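Local atomic coordinates of ribosome-inactivating protein 3 (Zea mays, PDB entry 2PQG), a protein that belongs to the plant ribosome-inactivating proteins, whose fold joins a mixed beta sheet to a largely helical part. Residues G124-E127 against M128-V132; A171-K174 against S175-K179; V184-G187 against L188-T192; V207-T210 against V211-K215. All coordinates share one frame; numbering follows the deposited sequence.

Contact 1: G124-E127 against M128-V132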
loop_
_atom_site.group_PDB
_atom_site.type_symbol
_atom_site.label_atom_id
_atom_site.label_comp_id
_atom_site.label_asym_id
_atom_site.label_seq_id
_atom_site.Cartn_x
_atom_site.Cartn_y
_atom_site.Cartn_z
ATOM N N GLY A 124 -11.466 4.652 -2.647
ATOM C CA GLY A 124 -12.435 4.747 -3.719
ATOM C C GLY A 124 -11.716 5.198 -4.986
ATOM O O GLY A 124 -10.523 5.531 -4.966
ATOM N N ARG A 125 -12.424 5.182 -6.109
ATOM C CA ARG A 125 -11.839 5.568 -7.387
ATOM C C ARG A 125 -11.552 7.064 -7.375
ATOM O O ARG A 125 -10.457 7.495 -7.745
ATOM C CB ARG A 125 -12.792 5.213 -8.531
ATOM C CG ARG A 125 -12.238 5.487 -9.910
ATOM C CD ARG A 125 -13.335 5.379 -10.950
ATOM N NE ARG A 125 -13.867 4.024 -11.067
ATOM C CZ ARG A 125 -13.208 3.003 -11.610
ATOM N NH1 ARG A 125 -13.781 1.809 -11.671
ATOM N NH2 ARG A 125 -11.983 3.171 -12.098
ATOM N N ALA A 126 -12.530 7.853 -6.933
ATOM C CA ALA A 126 -12.342 9.300 -6.876
ATOM C C ALA A 126 -11.157 9.631 -5.967
ATOM O O ALA A 126 -10.375 10.540 -6.255
ATOM C CB ALA A 126 -13.608 9.980 -6.363
ATOM N N GLU A 127 -11.041 8.883 -4.871
ATOM C CA GLU A 127 -9.957 9.056 -3.908
ATOM C C GLU A 127 -8.618 8.712 -4.550
ATOM O O GLU A 127 -7.604 9.342 -4.255
ATOM C CB GLU A 127 -10.173 8.146 -2.695
ATOM C CG GLU A 127 -11.408 8.450 -1.852
ATOM C CD GLU A 127 -11.244 9.691 -0.990
ATOM O OE1 GLU A 127 -10.092 10.159 -0.812
ATOM O OE2 GLU A 127 -12.277 10.188 -0.479
ATOM N N MET A 128 -8.612 7.706 -5.421
ATOM C CA MET A 128 -7.385 7.305 -6.105
ATOM C C MET A 128 -7.033 8.294 -7.227
ATOM O O MET A 128 -5.856 8.518 -7.526
ATOM C CB MET A 128 -7.532 5.897 -6.685
ATOM C CG MET A 128 -6.239 5.348 -7.266
ATOM S SD MET A 128 -6.423 3.695 -7.987
ATOM C CE MET A 128 -6.411 2.650 -6.551
ATOM N N THR A 129 -8.057 8.875 -7.851
ATOM C CA THR A 129 -7.853 9.857 -8.920
ATOM C C THR A 129 -7.147 11.105 -8.370
ATOM O O THR A 129 -6.176 11.579 -8.954
ATOM C CB THR A 129 -9.203 10.275 -9.568
ATOM O OG1 THR A 129 -9.804 9.130 -10.185
ATOM C CG2 THR A 129 -8.989 11.358 -10.632
ATOM N N ARG A 130 -7.627 11.617 -7.238
ATOM C CA ARG A 130 -7.041 12.796 -6.615
ATOM C C ARG A 130 -5.634 12.548 -6.068
ATOM O O ARG A 130 -4.771 13.431 -6.112
ATOM C CB ARG A 130 -7.952 13.308 -5.495
ATOM C CG ARG A 130 -9.274 13.865 -5.982
ATOM C CD ARG A 130 -9.927 14.743 -4.934
ATOM N NE ARG A 130 -10.474 13.978 -3.818
ATOM C CZ ARG A 130 -11.581 13.243 -3.884
ATOM N NH1 ARG A 130 -12.265 13.174 -5.020
ATOM N NH2 ARG A 130 -12.010 12.584 -2.814
ATOM N N ALA A 131 -5.405 11.348 -5.548
ATOM C CA ALA A 131 -4.100 10.985 -5.010
ATOM C C ALA A 131 -3.039 10.983 -6.105
ATOM O O ALA A 131 -1.944 11.519 -5.921
ATOM C CB ALA A 131 -4.175 9.619 -4.353
ATOM N N VAL A 132 -3.361 10.377 -7.246
ATOM C CA VAL A 132 -2.425 10.328 -8.361
ATOM C C VAL A 132 -2.187 11.732 -8.918
ATOM O O VAL A 132 -1.041 12.143 -9.113
ATOM C CB VAL A 132 -2.938 9.400 -9.496
ATOM C CG1 VAL A 132 -2.033 9.511 -10.726
ATOM C CG2 VAL A 132 -2.967 7.958 -9.011
#
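The first turns of helix 125-135 begin at Gly-124, whose position is the N-cap and whose carbonyl O takes the amide of Met-128 at N to O 2.9 Å. The same i to i+4 ladder continues with Thr-129 N to Arg-125 O, Arg-130 N to Ala-126 O and Ala-131 N to Glu-127 O; of the four, the Arg-130 bond is the straightest, at 165°. On the outer side, Glu-127 and Arg-130 form a salt bridge, OE2 to NH2 3.4 Å. The chain of Arg-130 bends at its third torsion (-73°), which folds the guanidinium back over the preceding turn: one of its faces lies over Ala-126 O, and NH1 comes 3.7 Å from Ala-126 CB. Carboxylate and guanidinium planes stand 72° apart, so the ions meet through a single nitrogen rather than as a flat two-pronged pair. Thr-129 turns its OG1 to 3.0 Å from Arg-125 O. The guanidinium of Arg-125 points off the helix and bonds to Val-8 O, Tyr-13 O and Asn-202 OD1, while Met-128 packs on Phe-6, Leu-180 and Met-183. This is a helix N-terminus with an i to i+3 salt bridge on its outer face and a buried face against sheet and neighbouring helix.

Contact 2: A171-K174 against S175-K179; sequences ADTK and SKLVK
Lys-176 runs back along helix 171-189 to Asp-172, one turn earlier. Its CB lies 3.7 Å from Asp-172 O, and CG comes closer, 3.3 Å from Asp-172 O, the carbonyl that also accepts Lys-176 N. A bend at the second torsion (-61°) turns CD off Asp-172 O and against Ala-131 of helix 125-135. CE returns to within 4.1 Å of Asp-172 OD1, and a second bend at the fourth torsion (-84°) brings NZ to 3.6 Å from Asp-172 OD1, a fairly long salt bridge. The two chains slant across each other instead of running alongside. Asp-134 of helix 125-135 lies near Asp-172, its OD2 close to Asp-172 OD2, and Lys-176 also touches it; the ammonium would be expected to ease that crowding of negative charge. Further round the helix, Thr-173 and Leu-177 lie side by side and point the same way, Thr-173 CG2 meeting Leu-177 CD1 at 3.7 Å; both also pack on Leu-135. Lys-174, directed elsewhere, pairs with Asp-168. Beneath the side chains, Leu-177 N bonds to Thr-173 O at 2.8 Å. The start of helix 171-189 is thus amphipathic, with an i to i+4 salt bridge on its more polar side and an i to i+4 apolar pair on its buried side.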
loop_
_atom_site.group_PDB
_atom_site.type_symbol
_atom_site.label_atom_id
_atom_site.label_comp_id
_atom_site.label_asym_id
_atom_site.label_seq_id
_atom_site.Cartn_x
_atom_site.Cartn_y
_atom_site.Cartn_z
ATOM N N ALA A 171 1.967 16.647 4.865
ATOM C CA ALA A 171 0.807 15.999 5.457
ATOM C C ALA A 171 -0.032 15.510 4.281
ATOM O O ALA A 171 -0.516 14.378 4.278
ATOM C CB ALA A 171 -0.000 16.997 6.305
ATOM N N ASP A 172 -0.179 16.375 3.277
ATOM C CA ASP A 172 -0.961 16.056 2.085
ATOM C C ASP A 172 -0.418 14.837 1.346
ATOM O O ASP A 172 -1.181 13.951 0.960
ATOM C CB ASP A 172 -1.006 17.261 1.141
ATOM C CG ASP A 172 -1.820 16.992 -0.105
ATOM O OD1 ASP A 172 -3.020 16.655 0.021
ATOM O OD2 ASP A 172 -1.251 17.117 -1.212
ATOM N N THR A 173 0.895 14.800 1.148
ATOM C CA THR A 173 1.531 13.681 0.479
ATOM C C THR A 173 1.348 12.403 1.310
ATOM O O THR A 173 0.954 11.367 0.782
ATOM C CB THR A 173 3.035 13.944 0.271
ATOM O OG1 THR A 173 3.208 15.029 -0.646
ATOM C CG2 THR A 173 3.726 12.719 -0.284
ATOM N N LYS A 174 1.629 12.466 2.607
ATOM C CA LYS A 174 1.459 11.279 3.441
ATOM C C LYS A 174 0.047 10.731 3.311
ATOM O O LYS A 174 -0.172 9.523 3.345
ATOM C CB LYS A 174 1.708 11.600 4.914
ATOM C CG LYS A 174 3.127 11.948 5.246
ATOM C CD LYS A 174 3.290 12.010 6.744
ATOM C CE LYS A 174 4.545 12.744 7.119
ATOM N NZ LYS A 174 4.437 13.220 8.519
ATOM N N SER A 175 -0.910 11.639 3.169
ATOM C CA SER A 175 -2.312 11.283 3.061
ATOM C C SER A 175 -2.631 10.560 1.762
ATOM O O SER A 175 -3.301 9.531 1.774
ATOM C CB SER A 175 -3.162 12.543 3.185
ATOM O OG SER A 175 -4.525 12.252 2.973
ATOM N N LYS A 176 -2.151 11.105 0.650
ATOM C CA LYS A 176 -2.380 10.513 -0.663
ATOM C C LYS A 176 -1.633 9.181 -0.791
ATOM O O LYS A 176 -2.131 8.221 -1.397
ATOM C CB LYS A 176 -1.928 11.489 -1.745
ATOM C CG LYS A 176 -2.729 12.801 -1.732
ATOM C CD LYS A 176 -4.204 12.510 -1.993
ATOM C CE LYS A 176 -5.074 13.757 -2.030
ATOM N NZ LYS A 176 -5.479 14.177 -0.670
ATOM N N LEU A 177 -0.445 9.114 -0.199
ATOM C CA LEU A 177 0.346 7.896 -0.256
ATOM C C LEU A 177 -0.265 6.730 0.506
ATOM O O LEU A 177 -0.249 5.604 0.017
ATOM C CB LEU A 177 1.771 8.157 0.243
ATOM C CG LEU A 177 2.705 8.766 -0.813
ATOM C CD1 LEU A 177 4.081 9.014 -0.230
ATOM C CD2 LEU A 177 2.795 7.821 -2.012
ATOM N N VAL A 178 -0.821 6.989 1.688
ATOM C CA VAL A 178 -1.415 5.907 2.472
ATOM C C VAL A 178 -2.759 5.432 1.910
ATOM O O VAL A 178 -3.307 4.435 2.366
ATOM C CB VAL A 178 -1.579 6.310 3.963
ATOM C CG1 VAL A 178 -2.758 7.249 4.122
ATOM C CG2 VAL A 178 -1.710 5.060 4.830
ATOM N N LYS A 179 -3.292 6.137 0.921
ATOM C CA LYS A 179 -4.547 5.717 0.314
ATOM C C LYS A 179 -4.207 4.674 -0.749
ATOM O O LYS A 179 -4.952 3.705 -0.953
ATOM C CB LYS A 179 -5.259 6.900 -0.340
ATOM C CG LYS A 179 -5.799 7.923 0.632
ATOM C CD LYS A 179 -6.476 9.059 -0.107
ATOM C CE LYS A 179 -7.157 10.008 0.858
ATOM N NZ LYS A 179 -8.081 9.275 1.758
#

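Contact 3: V184-G187 against L188-T192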
loop_
_atom_site.group_PDB
_atom_site.type_symbol
_atom_site.label_atom_id
_atom_site.label_comp_id
_atom_site.label_asym_id
_atom_site.label_seq_id
_atom_site.Cartn_x
_atom_site.Cartn_y
_atom_site.Cartn_z
ATOM N N VAL A 184 -3.738 -0.467 -3.160
ATOM C CA VAL A 184 -2.906 -1.301 -4.019
ATOM C C VAL A 184 -2.125 -2.412 -3.293
ATOM O O VAL A 184 -2.445 -3.591 -3.450
ATOM C CB VAL A 184 -1.937 -0.436 -4.843
ATOM C CG1 VAL A 184 -1.127 -1.306 -5.770
ATOM C CG2 VAL A 184 -2.728 0.590 -5.649
ATOM N N CYS A 185 -1.118 -2.056 -2.500
ATOM C CA CYS A 185 -0.335 -3.070 -1.799
ATOM C C CYS A 185 -1.183 -3.983 -0.952
ATOM O O CYS A 185 -1.159 -5.207 -1.116
ATOM C CB CYS A 185 0.690 -2.432 -0.886
ATOM S SG CYS A 185 1.880 -1.419 -1.747
ATOM N N GLU A 186 -1.917 -3.380 -0.026
ATOM C CA GLU A 186 -2.770 -4.139 0.878
ATOM C C GLU A 186 -3.946 -4.755 0.138
ATOM O O GLU A 186 -4.511 -5.750 0.586
ATOM C CB GLU A 186 -3.239 -3.246 2.031
ATOM C CG GLU A 186 -2.075 -2.653 2.812
ATOM C CD GLU A 186 -1.279 -3.685 3.614
ATOM O OE1 GLU A 186 -1.341 -4.883 3.281
ATOM O OE2 GLU A 186 -0.575 -3.299 4.574
ATOM N N GLY A 187 -4.312 -4.165 -0.994
ATOM C CA GLY A 187 -5.394 -4.722 -1.778
ATOM C C GLY A 187 -4.905 -6.030 -2.387
ATOM O O GLY A 187 -5.668 -6.992 -2.520
ATOM N N LEU A 188 -3.622 -6.067 -2.747
ATOM C CA LEU A 188 -3.019 -7.254 -3.345
ATOM C C LEU A 188 -2.778 -8.355 -2.295
ATOM O O LEU A 188 -3.026 -9.535 -2.550
ATOM C CB LEU A 188 -1.697 -6.882 -4.034
ATOM C CG LEU A 188 -1.717 -5.953 -5.257
ATOM C CD1 LEU A 188 -0.298 -5.527 -5.595
ATOM C CD2 LEU A 188 -2.358 -6.641 -6.450
ATOM N N ARG A 189 -2.300 -7.961 -1.119
ATOM C CA ARG A 189 -2.041 -8.904 -0.036
ATOM C C ARG A 189 -3.309 -9.541 0.537
ATOM O O ARG A 189 -3.378 -10.756 0.723
ATOM C CB ARG A 189 -1.333 -8.208 1.125
ATOM C CG ARG A 189 0.118 -7.866 0.938
ATOM C CD ARG A 189 0.551 -7.024 2.123
ATOM N NE ARG A 189 1.966 -6.695 2.082
ATOM C CZ ARG A 189 2.594 -6.018 3.035
ATOM N NH1 ARG A 189 1.923 -5.597 4.096
ATOM N NH2 ARG A 189 3.894 -5.779 2.937
ATOM N N PHE A 190 -4.299 -8.709 0.840
ATOM C CA PHE A 190 -5.535 -9.183 1.445
ATOM C C PHE A 190 -6.745 -9.162 0.537
ATOM O O PHE A 190 -7.077 -8.115 -0.022
ATOM C CB PHE A 190 -5.880 -8.337 2.676
ATOM C CG PHE A 190 -4.820 -8.318 3.726
ATOM C CD1 PHE A 190 -3.696 -7.510 3.589
ATOM C CD2 PHE A 190 -4.942 -9.113 4.857
ATOM C CE1 PHE A 190 -2.708 -7.490 4.578
ATOM C CE2 PHE A 190 -3.963 -9.098 5.845
ATOM C CZ PHE A 190 -2.841 -8.288 5.705
ATOM N N ASN A 191 -7.418 -10.303 0.398
ATOM C CA ASN A 191 -8.627 -10.338 -0.407
ATOM C C ASN A 191 -9.772 -9.776 0.445
ATOM O O ASN A 191 -10.881 -9.562 -0.043
ATOM C CB ASN A 191 -8.949 -11.755 -0.906
ATOM C CG ASN A 191 -8.708 -12.825 0.135
ATOM O OD1 ASN A 191 -9.326 -13.889 0.101
ATOM N ND2 ASN A 191 -7.797 -12.562 1.053
ATOM N N THR A 192 -9.496 -9.524 1.722
ATOM C CA THR A 192 -10.509 -8.939 2.590
ATOM C C THR A 192 -10.567 -7.438 2.251
ATOM O O THR A 192 -11.618 -6.806 2.328
ATOM C CB THR A 192 -10.171 -9.161 4.100
ATOM O OG1 THR A 192 -11.168 -8.530 4.919
ATOM C CG2 THR A 192 -8.789 -8.613 4.438
#
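The carboxylate of Glu-186 lies between two flat groups, at the edge of the Phe-190 ring and oblique to the Arg-189 guanidinium. Glu-186 presents oxygens to the rim of the ring: its backbone O sits at the edge in the ring plane, and OE1 lies near that plane, 3.2 Å from Phe-190 CE1. Carboxylate and ring planes are turned 55° apart, although the two side chains run side by side in the same direction. Toward Arg-189 the carboxylate stands at 76° to the guanidinium. The salt bridge joins OE2 to NH1 at 3.4 Å, with a weak hydrogen bond from the same NH1 to OE1, while Arg-189 CD is 3.1 Å from Glu-186 OE1. A bend at the second torsion of Glu-186 (-68°) swings the carboxylate back against the extended arginine chain. The strongest polar partner of the guanidinium lies beyond this pair, Asn-71 O, which takes NH2; Trp-220 adds a cation-pi contact and also meets the Phe-190 ring. Apolar packing is slighter, Val-184 CG1 lying 4.3 Å from Leu-188 CD1. Phe-190 N still bonds to Glu-186 O at 3.0 Å, but Phe-190 itself leaves helical angles and serves as N-cap position of the next helix. The buried i to i+3 salt bridge lies on the last turn of helix 171-189, just before the one-residue break at Phe-190 that leads into helix 191-199.

Contact 4: V207-T210 against V211-K215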
loop_
_atom_site.group_PDB
_atom_site.type_symbol
_atom_site.label_atom_id
_atom_site.label_comp_id
_atom_site.label_asym_id
_atom_site.label_seq_id
_atom_site.Cartn_x
_atom_site.Cartn_y
_atom_site.Cartn_z
ATOM N N VAL A 207 -15.000 4.600 0.680
ATOM C CA VAL A 207 -15.158 3.364 1.433
ATOM C C VAL A 207 -13.955 3.164 2.340
ATOM O O VAL A 207 -12.848 3.596 2.027
ATOM C CB VAL A 207 -15.270 2.160 0.481
ATOM C CG1 VAL A 207 -14.035 2.083 -0.390
ATOM C CG2 VAL A 207 -15.431 0.884 1.266
ATOM N N THR A 208 -14.171 2.510 3.469
ATOM C CA THR A 208 -13.087 2.266 4.416
ATOM C C THR A 208 -13.118 0.845 4.951
ATOM O O THR A 208 -14.121 0.133 4.819
ATOM C CB THR A 208 -13.187 3.205 5.653
ATOM O OG1 THR A 208 -14.411 2.936 6.364
ATOM C CG2 THR A 208 -13.171 4.660 5.239
ATOM N N LEU A 209 -12.006 0.431 5.550
ATOM C CA LEU A 209 -11.921 -0.868 6.202
ATOM C C LEU A 209 -12.205 -0.750 7.694
ATOM O O LEU A 209 -11.818 0.228 8.336
ATOM C CB LEU A 209 -10.542 -1.491 5.976
ATOM C CG LEU A 209 -9.947 -1.332 4.575
ATOM C CD1 LEU A 209 -8.446 -1.102 4.652
ATOM C CD2 LEU A 209 -10.265 -2.546 3.716
ATOM N N THR A 210 -12.883 -1.753 8.238
ATOM C CA THR A 210 -13.386 -1.695 9.611
ATOM C C THR A 210 -12.132 -1.672 10.518
ATOM O O THR A 210 -10.992 -1.872 10.055
ATOM C CB THR A 210 -14.212 -2.949 9.991
ATOM O OG1 THR A 210 -13.367 -4.113 9.990
ATOM C CG2 THR A 210 -15.340 -3.136 9.021
ATOM N N VAL A 211 -12.339 -1.417 11.807
ATOM C CA VAL A 211 -11.249 -1.382 12.774
ATOM C C VAL A 211 -10.558 -2.736 12.768
ATOM O O VAL A 211 -9.324 -2.831 12.719
ATOM C CB VAL A 211 -11.783 -1.111 14.191
ATOM C CG1 VAL A 211 -10.743 -1.509 15.245
ATOM C CG2 VAL A 211 -12.150 0.351 14.325
ATOM N N THR A 212 -11.370 -3.783 12.805
ATOM C CA THR A 212 -10.854 -5.142 12.830
ATOM C C THR A 212 -10.047 -5.477 11.590
ATOM O O THR A 212 -9.017 -6.146 11.693
ATOM C CB THR A 212 -11.998 -6.164 12.988
ATOM O OG1 THR A 212 -12.675 -5.920 14.227
ATOM C CG2 THR A 212 -11.451 -7.588 12.972
ATOM N N GLN A 213 -10.514 -5.021 10.426
ATOM C CA GLN A 213 -9.807 -5.282 9.173
ATOM C C GLN A 213 -8.439 -4.624 9.236
ATOM O O GLN A 213 -7.421 -5.234 8.883
ATOM C CB GLN A 213 -10.571 -4.717 7.977
ATOM C CG GLN A 213 -11.836 -5.463 7.606
ATOM C CD GLN A 213 -12.411 -5.001 6.274
ATOM O OE1 GLN A 213 -12.267 -5.675 5.250
ATOM N NE2 GLN A 213 -13.055 -3.841 6.282
ATOM N N GLY A 214 -8.432 -3.378 9.703
ATOM C CA GLY A 214 -7.194 -2.637 9.820
ATOM C C GLY A 214 -6.193 -3.350 10.708
ATOM O O GLY A 214 -4.999 -3.387 10.414
ATOM N N LYS A 215 -6.670 -3.924 11.803
ATOM C CA LYS A 215 -5.769 -4.624 12.707
ATOM C C LYS A 215 -5.165 -5.881 12.096
ATOM O O LYS A 215 -4.025 -6.222 12.380
ATOM C CB LYS A 215 -6.487 -4.962 14.008
ATOM C CG LYS A 215 -6.317 -3.909 15.076
ATOM C CD LYS A 215 -7.528 -3.911 15.974
ATOM C CE LYS A 215 -7.276 -3.217 17.304
ATOM N NZ LYS A 215 -8.534 -3.192 18.122
#
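Thr-210 and Gln-213 set their side chains at about a right angle to each other, with the threonine hydroxyl at the crossing point. Thr-210 is the N-cap of helix 211-217, and its OG1 accepts Gln-213 N at 3.0 Å with an N-H to acceptor angle of 156°. The first torsion of Thr-210 (65°) places OG1 between its own backbone N and carbonyl carbon, which swings the oxygen over the open end of the helix, where the first amides have no carbonyl of an earlier turn to bond. The glutamine chain, extended beyond CG, passes alongside this hydroxyl: its CG comes within 3.1 Å of Thr-210 OG1, and its CB is 3.5 Å from the same oxygen. The side chain also crosses Leu-209 nearly at a right angle, Gln-213 CB lying 3.8 Å from Leu-209 CB. Leu-209 and Thr-210 thus both meet the aliphatic part of Gln-213. The backbone adds its own link, Gly-214 N to Thr-210 O at 3.0 Å, a nearly straight bond of 165° that starts the regular helical ladder. Thr-212 stays at the margin, its CB touching Thr-210 OG1. Around this N-cap, Leu-209 packs on Val-193 and Thr-196 of helix 191-199 and on Met-123, whose backbone bonds to Val-207; the cap thus lies where the loop following helix 191-199 passes that helix and the chain just before helix 125-135, then turns into helix 211-217.

All four contacts are local, each within or at the end of a helix, but they differ in burial. The touching residues of contact 3 are all buried, its centre about 8 Å from the centre of the chain, and its ion pair is embedded among aromatic rings. Contacts 1 and 2 are partly buried and lie on the neighbouring helices 125-135 and 171-189, which pack together through Ala-131 and Lys-176; the salt bridge of contact 1 is on the outer side, that of contact 2 at the seam between the two helices. Contacts 2 and 3 use the early and late parts of helix 171-189. Contact 4, also partly buried, relies on a hydroxyl cap in place of charges.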